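Local structure of AlyGC (Glaciecola chathamensis, 5GKD) at residues Thr460-Leu466 with Thr482-Gln488; Asp525-Leu531 with Ile557-Phe563. The protein is a polysaccharide lyase family 6 alginate lyase, which probably cleaves the glycosidic bonds of alginate by beta-elimination with the help of a bound calcium ion. Residues are numbered along the deposited sequence.

Interaction 1: Thr460-Leu466 with Thr482-Gln488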
loop_
_atom_site.group_PDB
_atom_site.type_symbol
_atom_site.label_atom_id
_atom_site.label_comp_id
_atom_site.label_asym_id
_atom_site.label_seq_id
_atom_site.Cartn_x
_atom_site.Cartn_y
_atom_site.Cartn_z
ATOM N N THR A 460 -23.492 0.178 -14.554
ATOM C CA THR A 460 -22.533 -0.912 -14.685
ATOM C C THR A 460 -22.900 -1.781 -15.878
ATOM O O THR A 460 -24.067 -2.118 -16.084
ATOM C CB THR A 460 -22.455 -1.742 -13.384
ATOM O OG1 THR A 460 -21.259 -2.535 -13.401
ATOM C CG2 THR A 460 -23.672 -2.683 -13.206
ATOM N N GLY A 461 -21.901 -2.119 -16.689
ATOM C CA GLY A 461 -22.134 -2.843 -17.919
ATOM C C GLY A 461 -22.317 -1.971 -19.150
ATOM O O GLY A 461 -22.355 -2.505 -20.258
ATOM N N ASP A 462 -22.407 -0.653 -18.996
ATOM C CA ASP A 462 -22.668 0.222 -20.134
ATOM C C ASP A 462 -21.463 0.291 -21.067
ATOM O O ASP A 462 -20.348 -0.098 -20.711
ATOM C CB ASP A 462 -23.026 1.627 -19.658
ATOM C CG ASP A 462 -24.440 1.716 -19.152
ATOM O OD1 ASP A 462 -25.174 0.724 -19.326
ATOM O OD2 ASP A 462 -24.819 2.769 -18.587
ATOM N N VAL A 463 -21.701 0.801 -22.279
ATOM C CA VAL A 463 -20.653 1.009 -23.278
ATOM C C VAL A 463 -20.678 2.470 -23.692
ATOM O O VAL A 463 -21.683 2.957 -24.216
ATOM C CB VAL A 463 -20.820 0.093 -24.499
ATOM C CG1 VAL A 463 -19.736 0.380 -25.531
ATOM C CG2 VAL A 463 -20.774 -1.359 -24.085
ATOM N N LEU A 464 -19.578 3.169 -23.452
ATOM C CA LEU A 464 -19.428 4.551 -23.876
ATOM C C LEU A 464 -18.838 4.570 -25.285
ATOM O O LEU A 464 -17.794 3.957 -25.534
ATOM C CB LEU A 464 -18.537 5.321 -22.900
ATOM C CG LEU A 464 -19.110 5.910 -21.595
ATOM C CD1 LEU A 464 -20.006 4.947 -20.849
ATOM C CD2 LEU A 464 -17.990 6.404 -20.670
ATOM N N VAL A 465 -19.521 5.252 -26.206
ATOM C CA VAL A 465 -19.131 5.321 -27.610
ATOM C C VAL A 465 -18.698 6.756 -27.884
ATOM O O VAL A 465 -19.536 7.658 -27.994
ATOM C CB VAL A 465 -20.265 4.886 -28.543
ATOM C CG1 VAL A 465 -19.747 4.726 -29.952
ATOM C CG2 VAL A 465 -20.872 3.590 -28.050
ATOM N N LEU A 466 -17.388 6.975 -27.976
ATOM C CA LEU A 466 -16.849 8.317 -28.140
ATOM C C LEU A 466 -16.882 8.707 -29.611
ATOM O O LEU A 466 -16.375 7.977 -30.472
ATOM C CB LEU A 466 -15.414 8.406 -27.617
ATOM C CG LEU A 466 -15.018 7.689 -26.329
ATOM C CD1 LEU A 466 -13.541 7.889 -26.041
ATOM C CD2 LEU A 466 -15.855 8.167 -25.171
ATOM N N THR A 482 -18.464 -1.710 -14.024
ATOM C CA THR A 482 -18.008 -2.380 -15.237
ATOM C C THR A 482 -18.349 -1.500 -16.436
ATOM O O THR A 482 -19.502 -1.088 -16.605
ATOM C CB THR A 482 -18.643 -3.768 -15.365
ATOM O OG1 THR A 482 -18.205 -4.605 -14.272
ATOM C CG2 THR A 482 -18.259 -4.418 -16.681
ATOM N N LEU A 483 -17.347 -1.195 -17.253
ATOM C CA LEU A 483 -17.536 -0.189 -18.291
ATOM C C LEU A 483 -16.678 -0.509 -19.502
ATOM O O LEU A 483 -15.556 -0.998 -19.361
ATOM C CB LEU A 483 -17.179 1.204 -17.760
ATOM C CG LEU A 483 -17.927 2.393 -18.348
ATOM C CD1 LEU A 483 -19.353 2.453 -17.805
ATOM C CD2 LEU A 483 -17.175 3.685 -18.056
ATOM N N THR A 484 -17.211 -0.225 -20.689
ATOM C CA THR A 484 -16.463 -0.282 -21.940
ATOM C C THR A 484 -16.376 1.121 -22.523
ATOM O O THR A 484 -17.394 1.807 -22.652
ATOM C CB THR A 484 -17.118 -1.230 -22.949
ATOM O OG1 THR A 484 -17.114 -2.566 -22.434
ATOM C CG2 THR A 484 -16.360 -1.219 -24.257
ATOM N N ILE A 485 -15.168 1.551 -22.861
ATOM C CA ILE A 485 -14.943 2.813 -23.552
ATOM C C ILE A 485 -14.549 2.483 -24.990
ATOM O O ILE A 485 -13.467 1.936 -25.240
ATOM C CB ILE A 485 -13.885 3.664 -22.842
ATOM C CG1 ILE A 485 -14.332 3.931 -21.398
ATOM C CG2 ILE A 485 -13.661 4.956 -23.592
ATOM C CD1 ILE A 485 -13.446 4.848 -20.634
ATOM N N ARG A 486 -15.435 2.790 -25.939
ATOM C CA ARG A 486 -15.285 2.381 -27.332
ATOM C C ARG A 486 -15.300 3.598 -28.245
ATOM O O ARG A 486 -16.185 4.450 -28.129
ATOM C CB ARG A 486 -16.405 1.418 -27.737
ATOM C CG ARG A 486 -16.389 1.008 -29.206
ATOM C CD ARG A 486 -17.543 0.089 -29.519
ATOM N NE ARG A 486 -17.465 -1.123 -28.711
ATOM C CZ ARG A 486 -18.494 -1.924 -28.446
ATOM N NH1 ARG A 486 -19.703 -1.645 -28.929
ATOM N NH2 ARG A 486 -18.316 -3.005 -27.692
ATOM N N ALA A 487 -14.336 3.676 -29.153
ATOM C CA ALA A 487 -14.361 4.720 -30.171
ATOM C C ALA A 487 -15.392 4.373 -31.235
ATOM O O ALA A 487 -15.461 3.230 -31.696
ATOM C CB ALA A 487 -12.986 4.890 -30.816
ATOM N N GLN A 488 -16.168 5.348 -31.617
ATOM C CA GLN A 488 -17.143 5.171 -32.649
ATOM C C GLN A 488 -16.407 4.723 -33.896
ATOM O O GLN A 488 -16.823 3.854 -34.584
ATOM C CB GLN A 488 -17.814 6.482 -32.854
ATOM C CG GLN A 488 -18.596 6.568 -34.110
ATOM C CD GLN A 488 -20.020 6.363 -33.841
ATOM O OE1 GLN A 488 -20.644 7.186 -33.233
ATOM N NE2 GLN A 488 -20.539 5.256 -34.268
HETATM O O HOH W 1 -19.229 -2.581 -20.476
#
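Strands 462-466 and 482-487 run parallel, their axes 4.6 Å apart at closest approach and their N-to-C directions 24° apart, and their side chains sort onto two faces. Leu464, Leu466, Leu483 and Ile485 share one. Leu464, with chi1 at -83° (m) and chi2 at 45° (p), brings CD2 to 3.9 Å from Leu483 CD2; Leu483 itself sits between wells at chi1 -149°, and its end leans closer to 460-466 than its CB direction suggests. Leu466 (m, t) places CD1 3.8 Å from Ile485 CG2. On the other face Val463 is t and Thr484 m, so that Val463 CG2 lies 3.8 Å from Thr484 CB, while Arg486, extended through chi1 and chi2 (both t) before turning at chi3 (m), sets its guanidinium with one face under Val463 CG1, 3.9 Å from Arg486 CZ. Thr484 OG1 and Asp462 O hold water 1 between them at 2.9 and 2.7 Å.

A ladder of backbone hydrogen bonds fixes this register: Thr484 N to Asp462 O (3.1 Å), Leu464 N to Thr484 O (2.7 Å), Arg486 N to Leu464 O (2.7 Å), Leu466 N to Arg486 O (2.8 Å) and Gln488 N to Leu466 O (2.9 Å). At the start, Thr460 (chi1 t) accepts a hydrogen bond on OG1 from Thr482 N, 3.0 Å, and Gly461 N reaches Thr482 O at 2.6 Å.

Strands stacked in this way, one from each successive coil, build one sheet of a right-handed parallel beta-helix. Strand 441-444 pairs with the far edge of 462-466 and strand 510-514 with that of 482-487, while helix 450-457 covers Leu464, Leu466 and Leu483, and strand 493-497 meets Leu466 and Ala487.

Interaction 2: Asp525-Leu531 with Ile557-Phe563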
loop_
_atom_site.group_PDB
_atom_site.type_symbol
_atom_site.label_atom_id
_atom_site.label_comp_id
_atom_site.label_asym_id
_atom_site.label_seq_id
_atom_site.Cartn_x
_atom_site.Cartn_y
_atom_site.Cartn_z
ATOM N N ASP A 525 4.772 17.107 -15.998
ATOM C CA ASP A 525 6.212 16.915 -16.182
ATOM C C ASP A 525 6.800 16.427 -14.862
ATOM O O ASP A 525 7.465 17.153 -14.118
ATOM C CB ASP A 525 6.871 18.206 -16.666
ATOM C CG ASP A 525 8.309 18.002 -17.153
ATOM O OD1 ASP A 525 8.948 16.993 -16.803
ATOM O OD2 ASP A 525 8.816 18.873 -17.885
ATOM N N ALA A 526 6.534 15.159 -14.573
ATOM C CA ALA A 526 6.960 14.566 -13.323
ATOM C C ALA A 526 7.311 13.111 -13.567
ATOM O O ALA A 526 6.729 12.450 -14.428
ATOM C CB ALA A 526 5.873 14.691 -12.251
ATOM N N ALA A 527 8.292 12.630 -12.824
ATOM C CA ALA A 527 8.640 11.225 -12.902
ATOM C C ALA A 527 7.562 10.381 -12.226
ATOM O O ALA A 527 6.892 10.821 -11.294
ATOM C CB ALA A 527 9.993 10.983 -12.244
ATOM N N GLY A 528 7.390 9.158 -12.709
ATOM C CA GLY A 528 6.486 8.245 -12.039
ATOM C C GLY A 528 5.025 8.413 -12.372
ATOM O O GLY A 528 4.176 8.007 -11.576
ATOM N N ASN A 529 4.700 9.007 -13.517
ATOM C CA ASN A 529 3.325 8.978 -13.990
ATOM C C ASN A 529 2.909 7.543 -14.291
ATOM O O ASN A 529 3.731 6.677 -14.584
ATOM C CB ASN A 529 3.146 9.823 -15.253
ATOM C CG ASN A 529 3.335 11.312 -15.007
ATOM O OD1 ASN A 529 3.306 11.785 -13.864
ATOM N ND2 ASN A 529 3.534 12.062 -16.093
ATOM N N THR A 530 1.606 7.307 -14.247
ATOM C CA THR A 530 1.044 5.982 -14.465
ATOM C C THR A 530 -0.243 6.185 -15.243
ATOM O O THR A 530 -1.224 6.680 -14.685
ATOM C CB THR A 530 0.773 5.252 -13.140
ATOM O OG1 THR A 530 -0.117 6.033 -12.343
ATOM C CG2 THR A 530 2.051 5.028 -12.347
ATOM N N LEU A 531 -0.251 5.810 -16.516
ATOM C CA LEU A 531 -1.422 6.098 -17.341
ATOM C C LEU A 531 -2.649 5.355 -16.833
ATOM O O LEU A 531 -3.721 5.945 -16.669
ATOM C CB LEU A 531 -1.150 5.753 -18.806
ATOM C CG LEU A 531 -2.201 6.316 -19.765
ATOM C CD1 LEU A 531 -1.947 7.778 -20.081
ATOM C CD2 LEU A 531 -2.283 5.476 -21.045
ATOM N N ILE A 557 7.205 12.242 -21.198
ATOM C CA ILE A 557 7.560 13.607 -20.815
ATOM C C ILE A 557 8.625 13.613 -19.725
ATOM O O ILE A 557 9.422 14.551 -19.630
ATOM C CB ILE A 557 6.312 14.381 -20.375
ATOM C CG1 ILE A 557 6.647 15.868 -20.226
ATOM C CG2 ILE A 557 5.764 13.812 -19.062
ATOM C CD1 ILE A 557 5.433 16.767 -20.147
ATOM N N ASN A 558 8.661 12.578 -18.891
ATOM C CA ASN A 558 9.669 12.434 -17.857
ATOM C C ASN A 558 9.896 10.938 -17.662
ATOM O O ASN A 558 9.238 10.105 -18.292
ATOM C CB ASN A 558 9.230 13.156 -16.579
ATOM C CG ASN A 558 10.395 13.605 -15.725
ATOM O OD1 ASN A 558 11.302 12.830 -15.430
ATOM N ND2 ASN A 558 10.383 14.868 -15.335
ATOM N N HIS A 559 10.843 10.594 -16.802
ATOM C CA HIS A 559 11.192 9.191 -16.683
ATOM C C HIS A 559 10.174 8.427 -15.820
ATOM O O HIS A 559 9.332 9.009 -15.133
ATOM C CB HIS A 559 12.624 9.039 -16.156
ATOM C CG HIS A 559 12.806 9.356 -14.704
ATOM N ND1 HIS A 559 12.425 8.492 -13.695
ATOM C CD2 HIS A 559 13.407 10.405 -14.092
ATOM C CE1 HIS A 559 12.750 9.014 -12.526
ATOM N NE2 HIS A 559 13.342 10.177 -12.737
ATOM N N SER A 560 10.229 7.095 -15.922
ATOM C CA SER A 560 9.380 6.200 -15.136
ATOM C C SER A 560 7.896 6.486 -15.358
ATOM O O SER A 560 7.102 6.495 -14.422
ATOM C CB SER A 560 9.720 6.277 -13.641
ATOM O OG SER A 560 11.067 5.934 -13.407
ATOM N N TYR A 561 7.514 6.710 -16.606
ATOM C CA TYR A 561 6.116 6.895 -16.972
ATOM C C TYR A 561 5.597 5.532 -17.402
ATOM O O TYR A 561 5.830 5.100 -18.531
ATOM C CB TYR A 561 5.977 7.925 -18.085
ATOM C CG TYR A 561 4.586 8.470 -18.306
ATOM C CD1 TYR A 561 3.455 7.763 -17.915
ATOM C CD2 TYR A 561 4.407 9.713 -18.901
ATOM C CE1 TYR A 561 2.191 8.276 -18.122
ATOM C CE2 TYR A 561 3.152 10.232 -19.099
ATOM C CZ TYR A 561 2.052 9.517 -18.718
ATOM O OH TYR A 561 0.804 10.046 -18.927
ATOM N N HIS A 562 4.885 4.863 -16.499
ATOM C CA HIS A 562 4.410 3.507 -16.725
ATOM C C HIS A 562 3.056 3.504 -17.408
ATOM O O HIS A 562 2.240 4.412 -17.233
ATOM C CB HIS A 562 4.312 2.754 -15.405
ATOM C CG HIS A 562 5.519 2.922 -14.544
ATOM N ND1 HIS A 562 6.758 2.435 -14.902
ATOM C CD2 HIS A 562 5.684 3.534 -13.349
ATOM C CE1 HIS A 562 7.634 2.743 -13.962
ATOM N NE2 HIS A 562 7.008 3.409 -13.010
ATOM N N PHE A 563 2.812 2.454 -18.186
ATOM C CA PHE A 563 1.486 2.309 -18.770
ATOM C C PHE A 563 0.483 1.757 -17.749
ATOM O O PHE A 563 -0.616 2.306 -17.598
ATOM C CB PHE A 563 1.544 1.412 -20.007
ATOM C CG PHE A 563 0.200 1.102 -20.572
ATOM C CD1 PHE A 563 -0.487 2.044 -21.321
ATOM C CD2 PHE A 563 -0.398 -0.118 -20.330
ATOM C CE1 PHE A 563 -1.740 1.767 -21.824
ATOM C CE2 PHE A 563 -1.640 -0.405 -20.834
ATOM C CZ PHE A 563 -2.317 0.542 -21.581
HETATM O O HOH W 2 6.380 10.023 -15.587
#
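Backbone hydrogen bonds set the alignment of 525-531 with 557-563. His562 N donates to Asn529 O at 2.9 Å and Leu531 N to His562 O at 2.9 Å, the pattern of a parallel bridge between Thr530 and His562, whose CA atoms are 4.8 Å apart. Further back, Gly528 N donates to His559 O at 3.1 Å. Gly528 has phi/psi of 82/22, where a CB would crowd the preceding carbonyl. Water 2 joins the same turn, donating to Ala526 O (2.7 Å) and His559 O (3.2 Å) and accepting from Asn529 N (2.9 Å).

One side-chain hydrogen bond spans the segments at the outer end, Asn558 ND2 to Asp525 OD1 at 3.0 Å; Asn558 OD1 meanwhile takes His559 N at 2.7 Å.

The one-to-one register from Ala527 with His559 to Leu531 with Phe563 is that of equivalent turns on successive coils of a parallel beta-helix, here leading into strands 530-534 and 564-565. The chain bends at Leu531 and Phe563.

Two CH-pi contacts cross between the coils, each with a CB over a ring face. Ala527 CB lies 3.6 Å from the His559 ring centroid, 19° off its normal, and Asn529 CB 3.4 Å from that of Tyr561, 12° off. Leu599 of the second subunit packs on both Ala527 and His559.

Apolar packing takes over at the corner: Leu531 CD2 is 3.8 Å from Phe563 CE1, and Leu531 CB 4.2 Å from Tyr561 CE1. Phe563 also meets Phe552 and Phe582 edge-to-face, and Leu531 rests on Phe552 and Leu555.

In the fold
Both contacts join neighbouring coils of the beta-helix in the C-terminal half of the chain, but at different levels: interaction 1 comes wholly earlier in the chain; the centres are 26 Å apart and the nearest atoms about 11 Å, so the two are not in contact. Interaction 1 belongs to the sheet containing 462-466 and 482-487, near the helix 450-457 end; interaction 2 belongs to turns entering the separate sheet with 530-534 and 564-565, and it alone reaches the second subunit. Neither segment pair includes the calcium ligands Asn180, Glu183, Glu212 and Glu214 or the carbonate pocket of Glu214 (shared with the calcium site), Arg240, Arg264 and Tyr303, which all lie in the N-terminal half.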